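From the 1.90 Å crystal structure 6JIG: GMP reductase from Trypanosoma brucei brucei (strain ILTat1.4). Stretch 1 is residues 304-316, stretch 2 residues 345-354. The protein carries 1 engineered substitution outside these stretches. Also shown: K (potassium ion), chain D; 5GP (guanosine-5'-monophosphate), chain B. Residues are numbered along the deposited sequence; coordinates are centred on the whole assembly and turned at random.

Stretch 1 (304-316) GADGLKIGVGPGS
Stretch 2 (345-354) GVPCIADGGL

Two neighbouring parallel strands, one running through Leu308 to Ile310 of the first stretch and the other from Cys348 to Asp351 of the second, run in the same direction with an angle of 17° between their axes and a closest approach of 4.6 Å. Leu308 pairs with Cys348, Lys309 with Ile349 and Ile310 with Ala350, at CA–CA separations of 4.7, 4.7 and 5.1 Å. Extended torsions (phi/psi -122/141 at Leu308, -111/123 at Lys309, -99/119 at Ile349) allow a continuous ladder: Leu308 N donates to Pro347 O (3.0 Å), Ile349 N to Leu308 O (2.8 Å), Ile310 N to Ile349 O (2.8 Å) and Asp351 N to Ile310 O (2.8 Å). Pro347, which has no amide hydrogen, takes part through its carbonyl.

Each stretch begins at a glycine closing a helix in a Schellman motif, Gly304 (phi/psi 108/8) and Gly345 (74/32). Beyond the strands, Gly311 (150/115) turns the first chain away; a CB there would lie 2.2 Å from Asp351 O. Gly313 (99/-19), Gly352 (110/148) and Gly353 (84/4) also adopt positive phi. Pro314 (-77/-4, C-gamma endo) points toward the second stretch, its CG 3.8 Å from Gly352 O, while its carbonyl O approaches Gly353 CA to 3.2 Å.

Side chains alternate across the sheet. Leu308, Ile310, Cys348 and Ala350 share one face, where Leu308 (m, t) places CB 4.1 Å from Cys348 SG (chi1 m), and Ile310 (m, m) sets CG1 4.1 Å from Cys348 CB. Val346 (t) extends this apolar packing, with CG1 3.9 Å from Leu308 CG. These apolar side chains are all buried, where they need no polar partners; the two stretches together bury 655 Å².

Lys309 and Ile349 (m, t) occupy the other face, with Lys309 CG 4.1 Å from Ile349 CB. The lysine side chain (chi1 -166°, chi2 144°, chi3 69°, chi4 58°) carries NZ to 2.9 Å from Asp351 OD2, forming a hydrogen-bonded salt bridge that pairs two buried charges.

Asp351 (chi1 178°, chi2 22°) also binds the GMP ribose: O3' donates to its OD1 and O2' to its OD2, both very short at 2.4 Å. Both stretches meet at the phosphate, where Ser316 N (2.7 Å) and Gly353 N (3.0 Å) donate to O1P and Ser316 OG (chi1 64°) donates to O2P (2.7 Å). Gly315 (-63/148) leaves room for the nucleotide, since a CB would lie 2.3 Å from its O4'. Potassium is bound by Gly313 O (2.8 Å) and Gly315 O (2.7 Å), with further ligands elsewhere in the structure.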

ATOM      1  N   GLY A 304      19.399  50.522  -7.169  1.00 41.07           N
ATOM      2  CA  GLY A 304      18.239  51.338  -6.876  1.00 42.17           C
ATOM      3  C   GLY A 304      16.983  50.612  -6.419  1.00 42.05           C
ATOM      4  O   GLY A 304      15.935  51.259  -6.296  1.00 38.71           O
ATOM      5  N   ALA A 305      17.046  49.302  -6.145  1.00 36.91           N
ATOM      6  CA  ALA A 305      15.848  48.570  -5.742  1.00 36.47           C
ATOM      7  C   ALA A 305      15.231  49.151  -4.476  1.00 35.86           C
ATOM      8  O   ALA A 305      15.925  49.445  -3.498  1.00 39.44           O
ATOM      9  CB  ALA A 305      16.175  47.083  -5.513  1.00 35.34           C
ATOM     10  N   ASP A 306      13.905  49.294  -4.492  1.00 34.86           N
ATOM     11  CA  ASP A 306      13.129  49.675  -3.319  1.00 34.79           C
ATOM     12  C   ASP A 306      12.695  48.488  -2.466  1.00 32.35           C
ATOM     13  O   ASP A 306      12.157  48.693  -1.374  1.00 32.02           O
ATOM     14  CB  ASP A 306      11.883  50.455  -3.749  1.00 35.64           C
ATOM     15  CG  ASP A 306      12.241  51.708  -4.516  1.00 38.98           C
ATOM     16  OD1 ASP A 306      12.823  52.606  -3.882  1.00 39.04           O
ATOM     17  OD2 ASP A 306      11.991  51.766  -5.741  1.00 38.72           O
ATOM     18  N   GLY A 307      12.865  47.266  -2.958  1.00 33.23           N
ATOM     19  CA  GLY A 307      12.597  46.072  -2.176  1.00 33.40           C
ATOM     20  C   GLY A 307      13.297  44.907  -2.840  1.00 32.26           C
ATOM     21  O   GLY A 307      13.604  44.956  -4.036  1.00 31.94           O
ATOM     22  N   LEU A 308      13.568  43.860  -2.053  1.00 32.61           N
ATOM     23  CA  LEU A 308      14.278  42.677  -2.538  1.00 35.43           C
ATOM     24  C   LEU A 308      13.415  41.443  -2.335  1.00 35.02           C
ATOM     25  O   LEU A 308      12.721  41.321  -1.320  1.00 33.29           O
ATOM     26  CB  LEU A 308      15.613  42.469  -1.811  1.00 30.45           C
ATOM     27  CG  LEU A 308      16.584  43.639  -1.910  1.00 33.33           C
ATOM     28  CD1 LEU A 308      17.790  43.439  -0.992  1.00 34.69           C
ATOM     29  CD2 LEU A 308      17.020  43.794  -3.352  1.00 35.99           C
ATOM     30  N   LYS A 309      13.442  40.530  -3.301  1.00 31.84           N
ATOM     31  CA  LYS A 309      12.708  39.277  -3.167  1.00 33.17           C
ATOM     32  C   LYS A 309      13.738  38.156  -3.030  1.00 32.57           C
ATOM     33  O   LYS A 309      14.613  38.006  -3.886  1.00 30.48           O
ATOM     34  CB  LYS A 309      11.754  39.039  -4.346  1.00 33.23           C
ATOM     35  CG  LYS A 309      10.724  37.917  -4.045  1.00 35.10           C
ATOM     36  CD  LYS A 309       9.331  38.191  -4.648  1.00 34.77           C
ATOM     37  CE  LYS A 309       9.341  38.116  -6.175  1.00 31.30           C
ATOM     38  NZ  LYS A 309       9.826  36.768  -6.679  1.00 34.16           N
ATOM     39  N   ILE A 310      13.644  37.398  -1.938  1.00 31.82           N
ATOM     40  CA  ILE A 310      14.681  36.459  -1.514  1.00 32.03           C
ATOM     41  C   ILE A 310      14.177  35.052  -1.774  1.00 30.82           C
ATOM     42  O   ILE A 310      13.102  34.685  -1.289  1.00 30.97           O
ATOM     43  CB  ILE A 310      15.010  36.603  -0.015  1.00 34.29           C
ATOM     44  CG1 ILE A 310      15.259  38.060   0.376  1.00 36.40           C
ATOM     45  CG2 ILE A 310      16.137  35.631   0.413  1.00 32.18           C
ATOM     46  CD1 ILE A 310      16.251  38.764  -0.453  1.00 38.71           C
ATOM     47  N   GLY A 311      14.960  34.258  -2.508  1.00 31.04           N
ATOM     48  CA  GLY A 311      14.668  32.839  -2.621  1.00 32.27           C
ATOM     49  C   GLY A 311      15.134  32.268  -3.946  1.00 35.37           C
ATOM     50  O   GLY A 311      14.622  32.662  -4.996  1.00 32.73           O
ATOM     51  N   VAL A 312      16.108  31.358  -3.915  1.00 32.83           N
ATOM     52  CA  VAL A 312      16.575  30.659  -5.116  1.00 32.91           C
ATOM     53  C   VAL A 312      16.341  29.168  -4.882  1.00 33.14           C
ATOM     54  O   VAL A 312      17.075  28.527  -4.121  1.00 35.34           O
ATOM     55  CB  VAL A 312      18.046  30.966  -5.425  1.00 34.63           C
ATOM     56  CG1 VAL A 312      18.527  30.177  -6.665  1.00 35.06           C
ATOM     57  CG2 VAL A 312      18.231  32.460  -5.661  1.00 35.76           C
ATOM     58  N   GLY A 313      15.266  28.632  -5.459  1.00 34.69           N
ATOM     59  CA  GLY A 313      14.991  27.216  -5.380  1.00 38.30           C
ATOM     60  C   GLY A 313      13.998  26.649  -4.363  1.00 40.51           C
ATOM     61  O   GLY A 313      13.528  25.526  -4.561  1.00 41.79           O
ATOM     62  N   PRO A 314      13.643  27.353  -3.278  1.00 38.53           N
ATOM     63  CA  PRO A 314      12.862  26.683  -2.220  1.00 36.55           C
ATOM     64  C   PRO A 314      11.384  26.486  -2.547  1.00 41.35           C
ATOM     65  O   PRO A 314      10.671  25.858  -1.748  1.00 41.07           O
ATOM     66  CB  PRO A 314      13.029  27.632  -1.027  1.00 40.68           C
ATOM     67  CG  PRO A 314      13.010  28.994  -1.664  1.00 36.23           C
ATOM     68  CD  PRO A 314      13.709  28.811  -3.032  1.00 39.05           C
ATOM     69  N   GLY A 315      10.903  26.998  -3.683  1.00 39.27           N
ATOM     70  CA  GLY A 315       9.475  26.962  -3.958  1.00 41.10           C
ATOM     71  C   GLY A 315       8.931  25.547  -4.060  1.00 44.47           C
ATOM     72  O   GLY A 315       9.618  24.617  -4.493  1.00 44.27           O
ATOM     73  N   SER A 316       7.666  25.393  -3.652  1.00 44.48           N
ATOM     74  CA  SER A 316       6.999  24.090  -3.665  1.00 44.54           C
ATOM     75  C   SER A 316       7.118  23.393  -5.019  1.00 47.92           C
ATOM     76  O   SER A 316       7.360  22.182  -5.082  1.00 49.53           O
ATOM     77  CB  SER A 316       5.523  24.261  -3.300  1.00 45.02           C
ATOM     78  OG  SER A 316       4.844  25.030  -4.279  1.00 41.02           O
ATOM     79  N   GLY A 345      17.925  50.206   4.641  1.00 38.31           N
ATOM     80  CA  GLY A 345      16.508  50.545   4.681  1.00 42.10           C
ATOM     81  C   GLY A 345      15.657  49.950   3.575  1.00 43.00           C
ATOM     82  O   GLY A 345      14.664  50.564   3.168  1.00 39.13           O
ATOM     83  N   VAL A 346      16.001  48.763   3.082  1.00 35.73           N
ATOM     84  CA  VAL A 346      15.314  48.178   1.937  1.00 36.08           C
ATOM     85  C   VAL A 346      14.567  46.934   2.420  1.00 37.02           C
ATOM     86  O   VAL A 346      15.210  45.965   2.846  1.00 37.04           O
ATOM     87  CB  VAL A 346      16.294  47.831   0.809  1.00 37.47           C
ATOM     88  CG1 VAL A 346      15.587  47.043  -0.295  1.00 36.00           C
ATOM     89  CG2 VAL A 346      16.924  49.110   0.232  1.00 39.26           C
ATOM     90  N   PRO A 347      13.235  46.909   2.367  1.00 36.79           N
ATOM     91  CA  PRO A 347      12.493  45.738   2.857  1.00 37.45           C
ATOM     92  C   PRO A 347      12.711  44.514   1.983  1.00 36.24           C
ATOM     93  O   PRO A 347      12.964  44.620   0.780  1.00 34.16           O
ATOM     94  CB  PRO A 347      11.027  46.190   2.810  1.00 37.29           C
ATOM     95  CG  PRO A 347      11.092  47.717   2.800  1.00 35.92           C
ATOM     96  CD  PRO A 347      12.348  48.032   2.024  1.00 35.07           C
ATOM     97  N   CYS A 348      12.570  43.336   2.602  1.00 32.80           N
ATOM     98  CA  CYS A 348      12.804  42.066   1.918  1.00 32.77           C
ATOM     99  C   CYS A 348      11.580  41.168   2.004  1.00 31.69           C
ATOM    100  O   CYS A 348      10.957  41.052   3.065  1.00 33.53           O
ATOM    101  CB  CYS A 348      14.018  41.340   2.506  1.00 35.43           C
ATOM    102  SG  CYS A 348      15.604  42.156   2.260  1.00 36.83           S
ATOM    103  N   ILE A 349      11.246  40.542   0.878  1.00 32.13           N
ATOM    104  CA  ILE A 349      10.173  39.554   0.772  1.00 31.14           C
ATOM    105  C   ILE A 349      10.810  38.165   0.831  1.00 31.56           C
ATOM    106  O   ILE A 349      11.604  37.822  -0.045  1.00 30.60           O
ATOM    107  CB  ILE A 349       9.397  39.712  -0.551  1.00 30.69           C
ATOM    108  CG1 ILE A 349       8.898  41.155  -0.737  1.00 34.15           C
ATOM    109  CG2 ILE A 349       8.221  38.692  -0.623  1.00 30.57           C
ATOM    110  CD1 ILE A 349       8.559  41.484  -2.182  1.00 36.03           C
ATOM    111  N   ALA A 350      10.453  37.348   1.824  1.00 31.31           N
ATOM    112  CA  ALA A 350      10.909  35.948   1.859  1.00 29.29           C
ATOM    113  C   ALA A 350       9.999  35.104   0.969  1.00 30.51           C
ATOM    114  O   ALA A 350       8.853  34.832   1.334  1.00 33.05           O
ATOM    115  CB  ALA A 350      10.919  35.421   3.290  1.00 30.51           C
ATOM    116  N   ASP A 351      10.510  34.669  -0.191  1.00 31.41           N
ATOM    117  CA  ASP A 351       9.687  34.085  -1.256  1.00 30.58           C
ATOM    118  C   ASP A 351       9.977  32.594  -1.413  1.00 33.16           C
ATOM    119  O   ASP A 351      11.024  32.217  -1.949  1.00 31.74           O
ATOM    120  CB  ASP A 351       9.946  34.819  -2.577  1.00 33.12           C
ATOM    121  CG  ASP A 351       9.169  34.234  -3.746  1.00 33.05           C
ATOM    122  OD1 ASP A 351       8.144  33.558  -3.512  1.00 33.82           O
ATOM    123  OD2 ASP A 351       9.573  34.483  -4.902  1.00 34.34           O
ATOM    124  N   GLY A 352       9.036  31.758  -0.997  1.00 32.01           N
ATOM    125  CA  GLY A 352       9.118  30.352  -1.346  1.00 35.21           C
ATOM    126  C   GLY A 352       9.434  29.459  -0.150  1.00 34.79           C
ATOM    127  O   GLY A 352      10.161  29.840   0.777  1.00 34.53           O
ATOM    128  N   GLY A 353       8.903  28.237  -0.192  1.00 35.16           N
ATOM    129  CA  GLY A 353       9.267  27.243   0.798  1.00 34.44           C
ATOM    130  C   GLY A 353       8.489  27.320   2.088  1.00 35.58           C
ATOM    131  O   GLY A 353       8.779  26.554   3.016  1.00 35.38           O
ATOM    132  N   LEU A 354       7.501  28.204   2.177  1.00 31.72           N
ATOM    133  CA  LEU A 354       6.702  28.340   3.389  1.00 34.64           C
ATOM    134  C   LEU A 354       5.533  27.373   3.320  1.00 38.07           C
ATOM    135  O   LEU A 354       4.861  27.280   2.290  1.00 38.55           O
ATOM    136  CB  LEU A 354       6.201  29.774   3.551  1.00 32.55           C
ATOM    137  CG  LEU A 354       7.372  30.751   3.674  1.00 35.92           C
ATOM    138  CD1 LEU A 354       6.934  32.138   3.247  1.00 35.92           C
ATOM    139  CD2 LEU A 354       7.853  30.793   5.087  1.00 34.17           C
TER
HETATM  140  K     K D 603      11.905  23.244  -4.315  1.00 44.49           K
HETATM  141  P   5GP B 601       5.716  28.254  -2.671  1.00 39.22           P
HETATM  142  O1P 5GP B 601       6.636  27.264  -1.976  1.00 38.83           O
HETATM  143  O2P 5GP B 601       4.734  27.602  -3.623  1.00 39.72           O
HETATM  144  O3P 5GP B 601       5.100  29.280  -1.753  1.00 38.41           O
HETATM  145  O5' 5GP B 601       6.755  29.103  -3.536  1.00 39.27           O
HETATM  146  C5' 5GP B 601       6.355  29.986  -4.574  1.00 38.25           C
HETATM  147  C4' 5GP B 601       7.560  30.653  -5.204  1.00 37.98           C
HETATM  148  O4' 5GP B 601       8.278  29.691  -6.011  1.00 40.93           O
HETATM  149  C3' 5GP B 601       7.271  31.782  -6.185  1.00 38.54           C
HETATM  150  O3' 5GP B 601       6.942  33.010  -5.548  1.00 36.04           O
HETATM  151  C2' 5GP B 601       8.552  31.830  -7.037  1.00 40.55           C
HETATM  152  O2' 5GP B 601       9.583  32.584  -6.412  1.00 41.32           O
HETATM  153  C1' 5GP B 601       9.005  30.368  -7.020  1.00 40.90           C
HETATM  154  N9  5GP B 601       8.755  29.685  -8.294  1.00 45.05           N
HETATM  155  C8  5GP B 601       7.592  29.589  -8.957  1.00 46.66           C
HETATM  156  N7  5GP B 601       7.809  28.847 -10.074  1.00 48.87           N
HETATM  157  C5  5GP B 601       9.111  28.473 -10.072  1.00 49.64           C
HETATM  158  C6  5GP B 601       9.900  27.715 -10.926  1.00 50.31           C
HETATM  159  O6  5GP B 601       9.389  27.209 -11.946  1.00 50.91           O
HETATM  160  N1  5GP B 601      11.200  27.536 -10.639  1.00 47.19           N
HETATM  161  C2  5GP B 601      11.755  28.072  -9.543  1.00 47.37           C
HETATM  162  N2  5GP B 601      13.066  27.871  -9.278  1.00 45.84           N
HETATM  163  N3  5GP B 601      11.012  28.806  -8.680  1.00 43.14           N
HETATM  164  C4  5GP B 601       9.700  29.008  -8.943  1.00 44.07           C